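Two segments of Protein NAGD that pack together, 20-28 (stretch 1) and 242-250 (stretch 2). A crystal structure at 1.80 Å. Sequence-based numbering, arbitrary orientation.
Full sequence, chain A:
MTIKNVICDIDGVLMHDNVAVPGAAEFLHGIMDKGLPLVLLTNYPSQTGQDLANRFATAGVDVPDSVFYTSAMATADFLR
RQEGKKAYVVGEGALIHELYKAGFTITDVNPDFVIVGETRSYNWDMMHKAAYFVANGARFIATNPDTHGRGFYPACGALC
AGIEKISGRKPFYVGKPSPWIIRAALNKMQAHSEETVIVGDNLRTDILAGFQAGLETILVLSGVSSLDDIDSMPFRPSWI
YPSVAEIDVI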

# COMPACT_ATOMS: atom_id res chain seq x y z
N ALA A 20 -33.43 17.20 4.71
CA ALA A 20 -33.49 17.11 3.26
C ALA A 20 -32.80 18.27 2.58
O ALA A 20 -32.77 19.39 3.09
CB ALA A 20 -34.94 17.04 2.80
N VAL A 21 -32.23 18.00 1.41
CA VAL A 21 -31.57 19.04 0.63
C VAL A 21 -32.70 19.79 -0.06
O VAL A 21 -33.61 19.18 -0.63
CB VAL A 21 -30.64 18.43 -0.44
CG1 VAL A 21 -30.13 19.52 -1.37
CG2 VAL A 21 -29.48 17.71 0.23
N PRO A 22 -32.68 21.13 -0.01
CA PRO A 22 -33.74 21.91 -0.66
C PRO A 22 -33.98 21.47 -2.11
O PRO A 22 -33.04 21.39 -2.90
CB PRO A 22 -33.22 23.34 -0.56
CG PRO A 22 -32.49 23.32 0.75
CD PRO A 22 -31.72 22.01 0.68
N GLY A 23 -35.23 21.19 -2.44
CA GLY A 23 -35.56 20.76 -3.79
C GLY A 23 -35.63 19.26 -4.00
O GLY A 23 -36.11 18.79 -5.03
N ALA A 24 -35.15 18.49 -3.02
CA ALA A 24 -35.16 17.03 -3.11
C ALA A 24 -36.55 16.46 -3.38
O ALA A 24 -36.73 15.65 -4.28
CB ALA A 24 -34.59 16.42 -1.84
N ALA A 25 -37.53 16.90 -2.59
CA ALA A 25 -38.90 16.41 -2.76
C ALA A 25 -39.42 16.63 -4.17
O ALA A 25 -39.91 15.70 -4.82
CB ALA A 25 -39.82 17.08 -1.74
N GLU A 26 -39.30 17.86 -4.66
CA GLU A 26 -39.77 18.21 -6.00
C GLU A 26 -39.02 17.42 -7.07
O GLU A 26 -39.61 16.98 -8.06
CB GLU A 26 -39.59 19.71 -6.24
CG GLU A 26 -40.24 20.21 -7.52
CD GLU A 26 -41.76 20.10 -7.48
OE1 GLU A 26 -42.27 18.97 -7.34
OE2 GLU A 26 -42.43 21.15 -7.60
N PHE A 27 -37.72 17.24 -6.87
CA PHE A 27 -36.89 16.51 -7.81
C PHE A 27 -37.39 15.08 -7.95
O PHE A 27 -37.63 14.60 -9.06
CB PHE A 27 -35.43 16.50 -7.33
CG PHE A 27 -34.52 15.63 -8.15
CD1 PHE A 27 -34.26 15.94 -9.49
CD2 PHE A 27 -33.90 14.52 -7.59
CE1 PHE A 27 -33.40 15.15 -10.25
CE2 PHE A 27 -33.04 13.72 -8.34
CZ PHE A 27 -32.79 14.04 -9.68
N LEU A 28 -37.55 14.40 -6.82
CA LEU A 28 -38.02 13.01 -6.82
C LEU A 28 -39.44 12.86 -7.34
O LEU A 28 -39.72 11.97 -8.15
CB LEU A 28 -37.91 12.43 -5.41
CG LEU A 28 -36.48 12.33 -4.86
CD1 LEU A 28 -36.50 11.70 -3.47
CD2 LEU A 28 -35.62 11.50 -5.80
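Stretch 2 242-250: PSVAEIDVI

What shapes do the two backbones bring together? Stretch 1 makes a type II beta turn from Val-21 to Ala-24, closed by Ala-24 N to Val-21 O at 2.9 Å, and then enters a helix with Gly-23 at the N-cap position. Stretch 2 comes from the far end of the chain, makes a short 3-10 segment at Val-244 to Ala-245 to Glu-246, and then runs on in an irregular path, in broadly the same direction as the helix, to the C-terminal carboxylate of Ile-250.

Where do the backbones come closest? Gly-23 faces Ala-245, with their CA atoms 4.8 Å apart. The absence of a side chain leaves a hollow here: an ideal CB on Gly-23 would lie 3.0 Å from Ala-245 CB, a clash. The backbone angles of Gly-23 by themselves already call for glycine. The methyl of Ala-245 uses this space, its CB 4.5 Å from Gly-23 CA and 4.0 Å from Pro-22 O.

Which bump fills the main hollow? Val-244 does, fitting into the corner formed by the first turn of the helix and the ring of Phe-27. Its CG2 lies 4.1 Å from Ala-24 CA, while its CB stands over one face of the ring, 3.9 Å from the centroid of Phe-27, in a CH-pi contact. Farther along stretch 2, Ile-247 CG2 and Ile-250 CD1 approach Phe-27 CE1 at 3.8 and 4.0 Å, so the ring packs against three aliphatic side chains.

What joins the polar side of the contact? No direct hydrogen bond crosses between the stretches; a water spans the gap instead. It donates to Pro-22 O at 2.6 Å and hydrogen-bonds Ser-243 OG at 2.7 Å. That same Ser-243 OG accepts from Ala-245 N at 3.3 Å, linking the bridge to the middle of the 3-10 segment.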

# COMPACT_ATOMS: atom_id res chain seq x y z
N PRO A 242 -25.19 22.50 -8.90
CA PRO A 242 -24.97 22.79 -7.48
C PRO A 242 -25.73 21.77 -6.63
O PRO A 242 -25.22 21.28 -5.63
CB PRO A 242 -25.53 24.20 -7.33
CG PRO A 242 -25.28 24.81 -8.68
CD PRO A 242 -25.69 23.69 -9.61
N SER A 243 -26.95 21.44 -7.05
CA SER A 243 -27.78 20.48 -6.33
C SER A 243 -28.85 19.92 -7.26
O SER A 243 -28.96 20.34 -8.40
CB SER A 243 -28.46 21.15 -5.13
OG SER A 243 -29.49 22.03 -5.57
N VAL A 244 -29.64 18.98 -6.76
CA VAL A 244 -30.70 18.38 -7.57
C VAL A 244 -31.76 19.40 -8.01
O VAL A 244 -32.48 19.18 -8.98
CB VAL A 244 -31.41 17.23 -6.81
CG1 VAL A 244 -30.46 16.05 -6.65
CG2 VAL A 244 -31.88 17.72 -5.44
N ALA A 245 -31.84 20.52 -7.30
CA ALA A 245 -32.82 21.55 -7.62
C ALA A 245 -32.76 22.07 -9.05
O ALA A 245 -33.80 22.43 -9.62
CB ALA A 245 -32.67 22.71 -6.64
N GLU A 246 -31.57 22.11 -9.64
CA GLU A 246 -31.44 22.60 -11.01
C GLU A 246 -31.37 21.51 -12.07
O GLU A 246 -31.29 21.81 -13.26
CB GLU A 246 -30.20 23.49 -11.14
CG GLU A 246 -30.25 24.76 -10.31
CD GLU A 246 -29.13 25.72 -10.66
OE1 GLU A 246 -28.10 25.25 -11.19
OE2 GLU A 246 -29.28 26.94 -10.40
N ILE A 247 -31.40 20.24 -11.67
CA ILE A 247 -31.34 19.16 -12.64
C ILE A 247 -32.63 19.17 -13.47
O ILE A 247 -33.72 19.04 -12.91
CB ILE A 247 -31.21 17.77 -11.96
CG1 ILE A 247 -29.87 17.66 -11.23
CG2 ILE A 247 -31.30 16.66 -13.00
CD1 ILE A 247 -29.69 16.34 -10.48
N ASP A 248 -32.51 19.33 -14.78
CA ASP A 248 -33.69 19.33 -15.65
C ASP A 248 -33.40 18.65 -16.99
O ASP A 248 -34.06 18.94 -17.99
CB ASP A 248 -34.19 20.76 -15.89
CG ASP A 248 -33.19 21.62 -16.65
OD1 ASP A 248 -32.11 21.10 -17.02
OD2 ASP A 248 -33.49 22.81 -16.87
N VAL A 249 -32.42 17.76 -17.00
CA VAL A 249 -32.06 17.01 -18.20
C VAL A 249 -32.73 15.65 -18.14
O VAL A 249 -32.52 14.80 -19.00
CB VAL A 249 -30.52 16.82 -18.35
CG1 VAL A 249 -29.83 18.17 -18.52
CG2 VAL A 249 -29.98 16.10 -17.14
N ILE A 250 -33.55 15.45 -17.11
CA ILE A 250 -34.28 14.20 -16.91
C ILE A 250 -35.72 14.40 -17.33
O ILE A 250 -36.56 14.71 -16.46
CB ILE A 250 -34.23 13.74 -15.44
CG1 ILE A 250 -32.78 13.66 -14.95
CG2 ILE A 250 -34.92 12.38 -15.30
CD1 ILE A 250 -32.62 13.05 -13.56
OXT ILE A 250 -36.01 14.27 -18.53
O HOH W 1 -30.88 22.80 -3.33